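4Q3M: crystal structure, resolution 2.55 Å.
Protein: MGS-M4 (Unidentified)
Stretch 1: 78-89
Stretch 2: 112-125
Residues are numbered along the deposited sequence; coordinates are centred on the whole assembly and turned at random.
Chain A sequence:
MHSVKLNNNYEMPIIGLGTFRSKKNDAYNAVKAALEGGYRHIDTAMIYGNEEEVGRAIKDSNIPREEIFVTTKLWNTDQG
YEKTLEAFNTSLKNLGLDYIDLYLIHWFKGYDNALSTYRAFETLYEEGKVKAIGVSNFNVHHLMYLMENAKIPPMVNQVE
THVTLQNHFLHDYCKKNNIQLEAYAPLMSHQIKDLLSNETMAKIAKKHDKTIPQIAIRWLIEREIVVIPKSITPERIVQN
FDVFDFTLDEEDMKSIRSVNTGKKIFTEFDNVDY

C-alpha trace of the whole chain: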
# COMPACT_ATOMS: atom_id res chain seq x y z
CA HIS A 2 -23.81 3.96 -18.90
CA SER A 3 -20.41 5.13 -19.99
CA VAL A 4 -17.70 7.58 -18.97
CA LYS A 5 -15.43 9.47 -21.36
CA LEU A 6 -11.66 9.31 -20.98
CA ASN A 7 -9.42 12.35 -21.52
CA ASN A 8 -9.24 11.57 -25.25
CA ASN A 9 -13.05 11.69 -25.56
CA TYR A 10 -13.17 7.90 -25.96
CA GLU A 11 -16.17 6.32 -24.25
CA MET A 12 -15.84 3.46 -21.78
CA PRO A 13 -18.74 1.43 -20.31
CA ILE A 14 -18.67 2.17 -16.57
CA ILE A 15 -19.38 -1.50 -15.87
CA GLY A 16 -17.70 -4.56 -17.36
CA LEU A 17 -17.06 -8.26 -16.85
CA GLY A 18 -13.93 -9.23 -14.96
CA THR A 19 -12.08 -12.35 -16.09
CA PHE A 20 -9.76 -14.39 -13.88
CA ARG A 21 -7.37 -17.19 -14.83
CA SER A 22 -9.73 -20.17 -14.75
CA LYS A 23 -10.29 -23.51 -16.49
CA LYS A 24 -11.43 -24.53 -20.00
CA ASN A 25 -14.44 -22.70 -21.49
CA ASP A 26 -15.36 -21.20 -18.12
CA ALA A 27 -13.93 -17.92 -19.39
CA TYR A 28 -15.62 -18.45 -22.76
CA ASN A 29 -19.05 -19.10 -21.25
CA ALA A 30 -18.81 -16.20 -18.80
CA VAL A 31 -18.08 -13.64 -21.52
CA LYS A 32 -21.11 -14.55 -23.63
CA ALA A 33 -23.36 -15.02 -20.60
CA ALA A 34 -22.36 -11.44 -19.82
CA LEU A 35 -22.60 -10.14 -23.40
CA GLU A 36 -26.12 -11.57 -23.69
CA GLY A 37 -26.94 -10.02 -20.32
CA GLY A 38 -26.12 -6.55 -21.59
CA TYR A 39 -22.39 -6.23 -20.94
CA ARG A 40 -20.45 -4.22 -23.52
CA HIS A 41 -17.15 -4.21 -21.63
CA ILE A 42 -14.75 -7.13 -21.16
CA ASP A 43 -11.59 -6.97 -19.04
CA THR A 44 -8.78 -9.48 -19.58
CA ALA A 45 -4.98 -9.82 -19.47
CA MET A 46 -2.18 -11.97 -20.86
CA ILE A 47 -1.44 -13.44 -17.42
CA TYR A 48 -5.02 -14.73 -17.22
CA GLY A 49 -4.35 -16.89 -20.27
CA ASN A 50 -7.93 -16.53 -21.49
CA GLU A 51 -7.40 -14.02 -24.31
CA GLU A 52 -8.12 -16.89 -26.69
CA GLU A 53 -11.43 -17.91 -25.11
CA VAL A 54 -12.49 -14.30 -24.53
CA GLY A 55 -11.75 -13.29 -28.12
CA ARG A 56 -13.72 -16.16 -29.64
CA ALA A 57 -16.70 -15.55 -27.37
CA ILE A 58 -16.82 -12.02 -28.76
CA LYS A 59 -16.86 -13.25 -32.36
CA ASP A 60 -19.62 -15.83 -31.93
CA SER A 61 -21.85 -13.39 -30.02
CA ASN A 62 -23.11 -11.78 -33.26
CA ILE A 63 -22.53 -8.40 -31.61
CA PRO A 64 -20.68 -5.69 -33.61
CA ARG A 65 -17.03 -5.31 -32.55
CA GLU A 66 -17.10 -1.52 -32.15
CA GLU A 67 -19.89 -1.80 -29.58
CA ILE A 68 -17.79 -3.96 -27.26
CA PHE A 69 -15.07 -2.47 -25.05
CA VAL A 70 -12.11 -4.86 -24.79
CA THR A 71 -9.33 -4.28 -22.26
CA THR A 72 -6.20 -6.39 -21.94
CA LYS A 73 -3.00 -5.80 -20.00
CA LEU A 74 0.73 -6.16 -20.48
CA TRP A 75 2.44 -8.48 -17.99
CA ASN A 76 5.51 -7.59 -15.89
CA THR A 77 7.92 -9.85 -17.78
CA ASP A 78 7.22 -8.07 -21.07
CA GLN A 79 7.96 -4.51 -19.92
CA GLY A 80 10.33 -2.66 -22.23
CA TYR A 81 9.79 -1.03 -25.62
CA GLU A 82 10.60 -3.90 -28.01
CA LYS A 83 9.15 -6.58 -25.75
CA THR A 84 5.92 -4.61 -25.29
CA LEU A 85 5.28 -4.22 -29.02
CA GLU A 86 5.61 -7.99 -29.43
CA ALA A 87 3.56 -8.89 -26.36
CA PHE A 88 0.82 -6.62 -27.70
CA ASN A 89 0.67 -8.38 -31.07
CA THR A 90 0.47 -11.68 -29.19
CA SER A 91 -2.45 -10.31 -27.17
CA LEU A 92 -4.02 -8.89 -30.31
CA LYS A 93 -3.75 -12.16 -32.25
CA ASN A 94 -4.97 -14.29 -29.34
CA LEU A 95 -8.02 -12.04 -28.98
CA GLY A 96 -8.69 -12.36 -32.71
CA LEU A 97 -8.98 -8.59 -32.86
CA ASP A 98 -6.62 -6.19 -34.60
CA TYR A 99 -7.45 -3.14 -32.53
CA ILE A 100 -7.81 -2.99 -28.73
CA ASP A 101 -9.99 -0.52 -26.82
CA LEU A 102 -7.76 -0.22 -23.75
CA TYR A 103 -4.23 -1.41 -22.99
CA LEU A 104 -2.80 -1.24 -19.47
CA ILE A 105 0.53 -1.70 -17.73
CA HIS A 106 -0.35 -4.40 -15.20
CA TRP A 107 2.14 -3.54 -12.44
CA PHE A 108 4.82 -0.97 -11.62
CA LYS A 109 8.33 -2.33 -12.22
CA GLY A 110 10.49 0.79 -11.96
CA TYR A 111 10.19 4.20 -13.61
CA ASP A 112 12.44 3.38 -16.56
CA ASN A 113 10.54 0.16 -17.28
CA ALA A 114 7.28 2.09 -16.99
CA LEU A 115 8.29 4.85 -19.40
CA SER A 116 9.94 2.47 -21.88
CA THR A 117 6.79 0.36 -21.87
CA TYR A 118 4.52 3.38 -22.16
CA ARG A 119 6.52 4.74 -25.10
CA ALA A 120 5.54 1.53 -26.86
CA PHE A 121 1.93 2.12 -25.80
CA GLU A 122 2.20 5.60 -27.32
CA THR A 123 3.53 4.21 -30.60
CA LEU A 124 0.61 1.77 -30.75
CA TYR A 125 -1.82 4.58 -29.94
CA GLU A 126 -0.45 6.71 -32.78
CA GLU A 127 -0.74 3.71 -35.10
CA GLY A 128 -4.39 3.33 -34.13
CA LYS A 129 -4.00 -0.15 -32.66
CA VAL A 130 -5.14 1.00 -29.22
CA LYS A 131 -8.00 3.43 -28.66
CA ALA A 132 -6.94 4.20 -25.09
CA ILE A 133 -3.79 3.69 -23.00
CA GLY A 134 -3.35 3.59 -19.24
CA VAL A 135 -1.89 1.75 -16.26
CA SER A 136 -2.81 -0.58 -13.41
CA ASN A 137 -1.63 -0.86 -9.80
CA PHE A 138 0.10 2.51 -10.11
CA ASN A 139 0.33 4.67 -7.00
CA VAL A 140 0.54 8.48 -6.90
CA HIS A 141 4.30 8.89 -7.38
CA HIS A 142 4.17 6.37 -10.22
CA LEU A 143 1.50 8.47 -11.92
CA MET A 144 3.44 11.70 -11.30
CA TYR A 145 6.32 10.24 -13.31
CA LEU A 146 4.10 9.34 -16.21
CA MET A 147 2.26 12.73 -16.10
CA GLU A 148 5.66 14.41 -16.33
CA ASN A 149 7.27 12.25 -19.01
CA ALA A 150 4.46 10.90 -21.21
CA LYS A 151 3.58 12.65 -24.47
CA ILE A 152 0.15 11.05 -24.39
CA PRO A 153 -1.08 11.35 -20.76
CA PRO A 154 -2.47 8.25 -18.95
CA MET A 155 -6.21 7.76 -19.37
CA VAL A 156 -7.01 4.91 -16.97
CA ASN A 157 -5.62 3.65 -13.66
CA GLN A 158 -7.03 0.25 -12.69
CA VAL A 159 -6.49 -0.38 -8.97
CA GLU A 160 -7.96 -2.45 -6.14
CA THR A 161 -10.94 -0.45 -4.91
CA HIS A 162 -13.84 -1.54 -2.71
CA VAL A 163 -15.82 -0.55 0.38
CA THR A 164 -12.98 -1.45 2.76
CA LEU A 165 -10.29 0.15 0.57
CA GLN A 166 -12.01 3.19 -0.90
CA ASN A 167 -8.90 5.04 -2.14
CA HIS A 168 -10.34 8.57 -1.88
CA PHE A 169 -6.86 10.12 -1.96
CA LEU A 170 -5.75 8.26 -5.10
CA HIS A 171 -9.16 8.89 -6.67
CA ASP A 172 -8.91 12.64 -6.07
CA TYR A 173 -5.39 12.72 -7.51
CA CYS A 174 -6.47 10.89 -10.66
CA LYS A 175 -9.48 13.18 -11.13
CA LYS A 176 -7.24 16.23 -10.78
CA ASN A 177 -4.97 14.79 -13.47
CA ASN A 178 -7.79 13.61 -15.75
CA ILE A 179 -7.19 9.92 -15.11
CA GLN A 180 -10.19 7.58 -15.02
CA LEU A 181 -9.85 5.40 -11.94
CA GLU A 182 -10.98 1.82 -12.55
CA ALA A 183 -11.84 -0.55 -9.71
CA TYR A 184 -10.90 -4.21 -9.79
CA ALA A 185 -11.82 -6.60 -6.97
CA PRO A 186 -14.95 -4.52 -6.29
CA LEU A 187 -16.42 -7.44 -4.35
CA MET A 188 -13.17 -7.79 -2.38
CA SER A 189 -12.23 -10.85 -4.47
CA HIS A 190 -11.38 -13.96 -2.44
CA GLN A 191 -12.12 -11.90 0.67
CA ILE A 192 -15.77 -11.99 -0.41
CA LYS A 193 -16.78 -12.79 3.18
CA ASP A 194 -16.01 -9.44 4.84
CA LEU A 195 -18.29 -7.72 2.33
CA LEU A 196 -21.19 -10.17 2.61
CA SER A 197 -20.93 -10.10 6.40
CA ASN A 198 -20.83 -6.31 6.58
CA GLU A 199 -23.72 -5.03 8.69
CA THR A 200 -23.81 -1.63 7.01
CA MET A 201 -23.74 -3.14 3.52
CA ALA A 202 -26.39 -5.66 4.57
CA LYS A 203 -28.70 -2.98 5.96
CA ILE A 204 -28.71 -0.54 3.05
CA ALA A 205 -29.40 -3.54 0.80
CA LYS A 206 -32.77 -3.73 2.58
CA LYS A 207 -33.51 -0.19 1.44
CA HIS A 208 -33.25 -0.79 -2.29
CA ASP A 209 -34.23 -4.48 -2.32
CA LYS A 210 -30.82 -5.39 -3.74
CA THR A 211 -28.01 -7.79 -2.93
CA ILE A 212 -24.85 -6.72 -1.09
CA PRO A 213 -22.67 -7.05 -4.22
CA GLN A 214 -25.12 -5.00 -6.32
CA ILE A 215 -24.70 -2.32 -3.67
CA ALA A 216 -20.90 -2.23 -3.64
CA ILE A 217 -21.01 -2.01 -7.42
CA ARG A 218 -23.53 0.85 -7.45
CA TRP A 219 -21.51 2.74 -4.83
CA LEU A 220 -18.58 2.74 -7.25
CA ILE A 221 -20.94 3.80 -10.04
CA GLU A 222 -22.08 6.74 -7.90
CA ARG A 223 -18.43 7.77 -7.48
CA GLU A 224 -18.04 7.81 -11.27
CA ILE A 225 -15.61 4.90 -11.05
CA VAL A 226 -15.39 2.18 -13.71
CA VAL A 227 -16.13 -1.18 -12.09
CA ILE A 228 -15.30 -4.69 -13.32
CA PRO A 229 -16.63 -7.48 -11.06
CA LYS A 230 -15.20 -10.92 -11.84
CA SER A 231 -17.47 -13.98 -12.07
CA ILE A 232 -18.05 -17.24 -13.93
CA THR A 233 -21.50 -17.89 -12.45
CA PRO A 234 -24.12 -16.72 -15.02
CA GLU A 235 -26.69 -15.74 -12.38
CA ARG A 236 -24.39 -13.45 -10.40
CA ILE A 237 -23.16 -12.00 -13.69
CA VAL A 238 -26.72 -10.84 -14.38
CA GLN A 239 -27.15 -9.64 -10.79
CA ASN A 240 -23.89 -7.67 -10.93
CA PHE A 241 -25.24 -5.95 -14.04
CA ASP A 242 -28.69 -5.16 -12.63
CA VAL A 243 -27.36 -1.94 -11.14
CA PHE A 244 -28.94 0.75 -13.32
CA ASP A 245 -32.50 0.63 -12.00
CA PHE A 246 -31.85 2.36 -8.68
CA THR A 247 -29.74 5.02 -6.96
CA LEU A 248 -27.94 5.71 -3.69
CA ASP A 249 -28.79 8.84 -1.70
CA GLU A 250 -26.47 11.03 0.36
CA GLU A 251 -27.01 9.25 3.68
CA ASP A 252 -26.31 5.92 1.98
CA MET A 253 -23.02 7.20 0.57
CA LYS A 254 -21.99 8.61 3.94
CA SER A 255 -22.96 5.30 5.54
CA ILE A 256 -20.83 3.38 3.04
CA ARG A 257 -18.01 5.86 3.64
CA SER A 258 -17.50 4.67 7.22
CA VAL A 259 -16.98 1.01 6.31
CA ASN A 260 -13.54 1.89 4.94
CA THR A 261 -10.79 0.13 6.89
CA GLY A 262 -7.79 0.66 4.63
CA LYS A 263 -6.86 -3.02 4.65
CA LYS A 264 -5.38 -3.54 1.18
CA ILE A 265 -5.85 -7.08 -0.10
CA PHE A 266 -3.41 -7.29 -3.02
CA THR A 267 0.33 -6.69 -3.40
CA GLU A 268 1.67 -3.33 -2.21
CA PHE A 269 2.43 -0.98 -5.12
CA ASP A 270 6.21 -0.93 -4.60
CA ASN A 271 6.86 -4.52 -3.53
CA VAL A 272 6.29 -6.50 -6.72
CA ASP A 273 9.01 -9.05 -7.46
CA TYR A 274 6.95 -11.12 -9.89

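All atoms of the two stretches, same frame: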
# COMPACT_ATOMS: atom_id res chain seq x y z
N ASP A 78 7.14 -8.59 -19.71
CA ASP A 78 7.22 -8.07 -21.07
C ASP A 78 7.47 -6.56 -21.12
O ASP A 78 7.42 -5.96 -22.19
CB ASP A 78 5.94 -8.40 -21.84
CG ASP A 78 5.76 -9.88 -22.09
OD1 ASP A 78 6.78 -10.58 -22.25
OD2 ASP A 78 4.60 -10.33 -22.14
N GLN A 79 7.72 -5.95 -19.97
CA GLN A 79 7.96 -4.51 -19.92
C GLN A 79 9.26 -4.15 -20.63
O GLN A 79 10.26 -4.87 -20.52
CB GLN A 79 7.98 -4.00 -18.48
CG GLN A 79 6.61 -4.03 -17.80
CD GLN A 79 6.54 -3.14 -16.57
OE1 GLN A 79 7.41 -2.30 -16.35
NE2 GLN A 79 5.51 -3.33 -15.76
N GLY A 80 9.23 -3.04 -21.36
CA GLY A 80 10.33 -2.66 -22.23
C GLY A 80 9.80 -2.46 -23.63
O GLY A 80 8.92 -3.20 -24.07
N TYR A 81 10.34 -1.46 -24.34
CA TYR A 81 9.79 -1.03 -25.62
C TYR A 81 9.59 -2.16 -26.64
O TYR A 81 8.47 -2.40 -27.09
CB TYR A 81 10.69 0.05 -26.24
CG TYR A 81 10.08 0.72 -27.45
CD1 TYR A 81 9.20 1.79 -27.31
CD2 TYR A 81 10.37 0.28 -28.74
CE1 TYR A 81 8.64 2.41 -28.41
CE2 TYR A 81 9.81 0.90 -29.84
CZ TYR A 81 8.95 1.96 -29.67
OH TYR A 81 8.39 2.57 -30.77
N GLU A 82 10.67 -2.85 -26.99
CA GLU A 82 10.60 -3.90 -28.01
C GLU A 82 9.76 -5.09 -27.56
O GLU A 82 9.04 -5.68 -28.36
CB GLU A 82 12.01 -4.37 -28.38
CG GLU A 82 12.87 -3.30 -29.03
CD GLU A 82 12.28 -2.77 -30.32
OE1 GLU A 82 11.56 -3.52 -31.01
OE2 GLU A 82 12.54 -1.59 -30.65
N LYS A 83 9.86 -5.43 -26.28
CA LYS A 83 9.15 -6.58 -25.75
C LYS A 83 7.65 -6.30 -25.63
O LYS A 83 6.83 -7.20 -25.73
CB LYS A 83 9.72 -6.99 -24.39
CG LYS A 83 9.56 -8.46 -24.05
CD LYS A 83 10.46 -8.85 -22.89
CE LYS A 83 10.46 -10.36 -22.68
NZ LYS A 83 11.43 -10.76 -21.62
N THR A 84 7.32 -5.03 -25.43
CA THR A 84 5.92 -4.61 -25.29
C THR A 84 5.19 -4.68 -26.63
O THR A 84 4.06 -5.16 -26.70
CB THR A 84 5.81 -3.19 -24.71
OG1 THR A 84 6.22 -3.19 -23.34
CG2 THR A 84 4.38 -2.69 -24.80
N LEU A 85 5.85 -4.19 -27.68
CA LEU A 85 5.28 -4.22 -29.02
C LEU A 85 4.93 -5.64 -29.45
O LEU A 85 3.91 -5.88 -30.08
CB LEU A 85 6.24 -3.60 -30.03
CG LEU A 85 6.57 -2.11 -29.89
CD1 LEU A 85 7.58 -1.69 -30.93
CD2 LEU A 85 5.30 -1.27 -29.99
N GLU A 86 5.80 -6.59 -29.08
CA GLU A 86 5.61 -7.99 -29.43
C GLU A 86 4.54 -8.65 -28.57
O GLU A 86 3.73 -9.44 -29.07
CB GLU A 86 6.93 -8.75 -29.31
CG GLU A 86 6.84 -10.24 -29.60
CD GLU A 86 6.60 -10.55 -31.07
OE1 GLU A 86 6.64 -9.61 -31.90
OE2 GLU A 86 6.38 -11.73 -31.40
N ALA A 87 4.54 -8.33 -27.28
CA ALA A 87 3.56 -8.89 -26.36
C ALA A 87 2.16 -8.38 -26.68
O ALA A 87 1.16 -9.04 -26.39
CB ALA A 87 3.92 -8.55 -24.93
N PHE A 88 2.09 -7.20 -27.29
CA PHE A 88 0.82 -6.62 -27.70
C PHE A 88 0.24 -7.35 -28.90
O PHE A 88 -0.96 -7.64 -28.95
CB PHE A 88 0.98 -5.13 -28.02
CG PHE A 88 -0.26 -4.49 -28.55
CD1 PHE A 88 -1.30 -4.16 -27.70
CD2 PHE A 88 -0.38 -4.20 -29.90
CE1 PHE A 88 -2.45 -3.57 -28.19
CE2 PHE A 88 -1.53 -3.60 -30.39
CZ PHE A 88 -2.56 -3.29 -29.53
N ASN A 89 1.09 -7.65 -29.88
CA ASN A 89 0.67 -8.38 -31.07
C ASN A 89 0.21 -9.79 -30.70
O ASN A 89 -0.71 -10.32 -31.31
CB ASN A 89 1.81 -8.45 -32.09
CG ASN A 89 2.40 -7.09 -32.39
OD1 ASN A 89 1.68 -6.10 -32.49
ND2 ASN A 89 3.72 -7.04 -32.54
N ASP A 112 11.88 3.57 -15.23
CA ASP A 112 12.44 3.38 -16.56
C ASP A 112 11.68 2.31 -17.34
O ASP A 112 11.42 2.47 -18.53
CB ASP A 112 13.92 3.02 -16.47
CG ASP A 112 14.59 2.95 -17.84
OD1 ASP A 112 15.05 4.00 -18.33
OD2 ASP A 112 14.64 1.85 -18.42
N ASN A 113 11.33 1.22 -16.66
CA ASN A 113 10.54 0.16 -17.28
C ASN A 113 9.13 0.64 -17.61
O ASN A 113 8.54 0.21 -18.60
CB ASN A 113 10.47 -1.07 -16.38
CG ASN A 113 11.73 -1.90 -16.43
OD1 ASN A 113 12.47 -1.87 -17.41
ND2 ASN A 113 11.98 -2.67 -15.37
N ALA A 114 8.61 1.53 -16.78
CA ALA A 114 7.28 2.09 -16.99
C ALA A 114 7.25 2.99 -18.22
O ALA A 114 6.38 2.86 -19.08
CB ALA A 114 6.82 2.86 -15.76
N LEU A 115 8.23 3.89 -18.30
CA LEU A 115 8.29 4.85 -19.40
C LEU A 115 8.63 4.17 -20.73
O LEU A 115 8.06 4.50 -21.76
CB LEU A 115 9.33 5.93 -19.10
CG LEU A 115 9.44 7.07 -20.12
CD1 LEU A 115 8.09 7.73 -20.33
CD2 LEU A 115 10.48 8.09 -19.67
N SER A 116 9.55 3.21 -20.68
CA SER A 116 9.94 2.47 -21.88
C SER A 116 8.77 1.67 -22.43
O SER A 116 8.57 1.57 -23.64
CB SER A 116 11.12 1.54 -21.58
OG SER A 116 11.54 0.86 -22.75
N THR A 117 8.01 1.08 -21.52
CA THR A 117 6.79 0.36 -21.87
C THR A 117 5.73 1.29 -22.43
O THR A 117 5.06 0.97 -23.42
CB THR A 117 6.22 -0.37 -20.66
OG1 THR A 117 7.16 -1.34 -20.19
CG2 THR A 117 4.91 -1.02 -21.01
N TYR A 118 5.56 2.44 -21.79
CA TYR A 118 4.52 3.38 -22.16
C TYR A 118 4.82 4.04 -23.51
O TYR A 118 3.91 4.37 -24.26
CB TYR A 118 4.36 4.44 -21.08
CG TYR A 118 3.04 5.17 -21.15
CD1 TYR A 118 1.89 4.62 -20.59
CD2 TYR A 118 2.95 6.41 -21.77
CE1 TYR A 118 0.68 5.28 -20.66
CE2 TYR A 118 1.74 7.08 -21.84
CZ TYR A 118 0.62 6.51 -21.28
OH TYR A 118 -0.58 7.18 -21.34
N ARG A 119 6.11 4.22 -23.80
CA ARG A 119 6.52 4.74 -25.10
C ARG A 119 6.05 3.81 -26.21
O ARG A 119 5.67 4.26 -27.29
CB ARG A 119 8.04 4.90 -25.17
CG ARG A 119 8.58 6.13 -24.45
CD ARG A 119 8.23 7.41 -25.19
NE ARG A 119 8.79 8.59 -24.54
CZ ARG A 119 8.13 9.36 -23.68
NH1 ARG A 119 6.87 9.07 -23.38
NH2 ARG A 119 8.72 10.41 -23.13
N ALA A 120 6.05 2.52 -25.92
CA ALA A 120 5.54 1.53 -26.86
C ALA A 120 4.02 1.63 -26.96
O ALA A 120 3.45 1.47 -28.04
CB ALA A 120 5.96 0.13 -26.44
N PHE A 121 3.37 1.89 -25.82
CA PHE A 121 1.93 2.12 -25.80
C PHE A 121 1.59 3.32 -26.68
O PHE A 121 0.62 3.30 -27.44
CB PHE A 121 1.42 2.37 -24.38
CG PHE A 121 1.26 1.13 -23.55
CD1 PHE A 121 2.01 -0.01 -23.80
CD2 PHE A 121 0.35 1.10 -22.50
CE1 PHE A 121 1.86 -1.14 -23.03
CE2 PHE A 121 0.19 -0.03 -21.73
CZ PHE A 121 0.95 -1.15 -21.99
N GLU A 122 2.40 4.37 -26.57
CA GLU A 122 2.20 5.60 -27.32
C GLU A 122 2.36 5.38 -28.82
O GLU A 122 1.63 5.97 -29.62
CB GLU A 122 3.16 6.68 -26.83
CG GLU A 122 2.86 7.19 -25.43
CD GLU A 122 3.87 8.22 -24.96
OE1 GLU A 122 5.04 8.16 -25.39
OE2 GLU A 122 3.49 9.09 -24.14
N THR A 123 3.32 4.55 -29.20
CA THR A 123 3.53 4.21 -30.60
C THR A 123 2.31 3.47 -31.15
O THR A 123 1.85 3.76 -32.26
CB THR A 123 4.79 3.34 -30.79
OG1 THR A 123 5.94 4.06 -30.36
CG2 THR A 123 4.95 2.95 -32.26
N LEU A 124 1.79 2.54 -30.36
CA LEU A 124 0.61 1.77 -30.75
C LEU A 124 -0.63 2.66 -30.84
O LEU A 124 -1.49 2.45 -31.69
CB LEU A 124 0.37 0.63 -29.76
CG LEU A 124 1.46 -0.44 -29.68
CD1 LEU A 124 1.25 -1.32 -28.46
CD2 LEU A 124 1.49 -1.27 -30.95
N TYR A 125 -0.70 3.65 -29.96
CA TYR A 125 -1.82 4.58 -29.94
C TYR A 125 -1.81 5.46 -31.19
O TYR A 125 -2.85 5.73 -31.79
CB TYR A 125 -1.79 5.45 -28.68
CG TYR A 125 -2.99 6.36 -28.52
CD1 TYR A 125 -4.18 5.88 -27.99
CD2 TYR A 125 -2.93 7.69 -28.89
CE1 TYR A 125 -5.28 6.70 -27.84
CE2 TYR A 125 -4.02 8.53 -28.74
CZ TYR A 125 -5.19 8.03 -28.21
OH TYR A 125 -6.28 8.85 -28.06

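Stretch 1 enters as a turn and becomes a helix at Tyr 81; stretch 2 is helical throughout. The two helix axes come within 8.0 Å and cross at -48°, their N-to-C directions diverging moderately. The backbones draw nearest at the start of the first helix, where the CA atoms of Gly 80 and Thr 117 lie 4.7 Å apart.

Gly 80 holds the N-cap position with phi/psi of 125/143, where a CB would jam against the carbonyl oxygen of Gln 79; the backbone alone calls for glycine. Gly 80 N donates to Thr 117 OG1 at 2.9 Å, and Thr 117 OG1 in turn donates to Asn 113 O at 2.6 Å, so one hydroxyl relays between the incoming loop and its own helix. Thr 84 follows a similar rule, Thr 84 OG1 donating to Gly 80 O at 2.8 Å. That leaves its methyl free for apolar packing: Thr 84 CG2 lies 3.6 Å from Ala 120 CB and 3.4 Å from Phe 121 CE1, at the edge of that ring.

Ala 120 points toward the first helix, and its small side chain lets neighbours close in. Tyr 81 CD1 lies 3.7 Å from Ala 120 CB, and Leu 85 CD2 lies 3.9 Å from it. The tyrosine, with chi1 in t, lies along the second helix, so that Tyr 81 OH hydrogen-bonds Thr 123 OG1 at 2.9 Å.

Further along, Leu 124 gives up more surface to stretch 1 than any other residue of stretch 2. Leu 124 CD2 meets Leu 85 CD2 at 3.9 Å, while Leu 124 CD1 sits over one face of the Phe 88 ring, 3.5 Å from Phe 88 CG, in a CH-pi contact. The pattern is polar anchoring at the loop, a small residue midway, and branched and aromatic packing beyond, with one further hydroxyl pair, Tyr 81 and Thr 123, away from the loop.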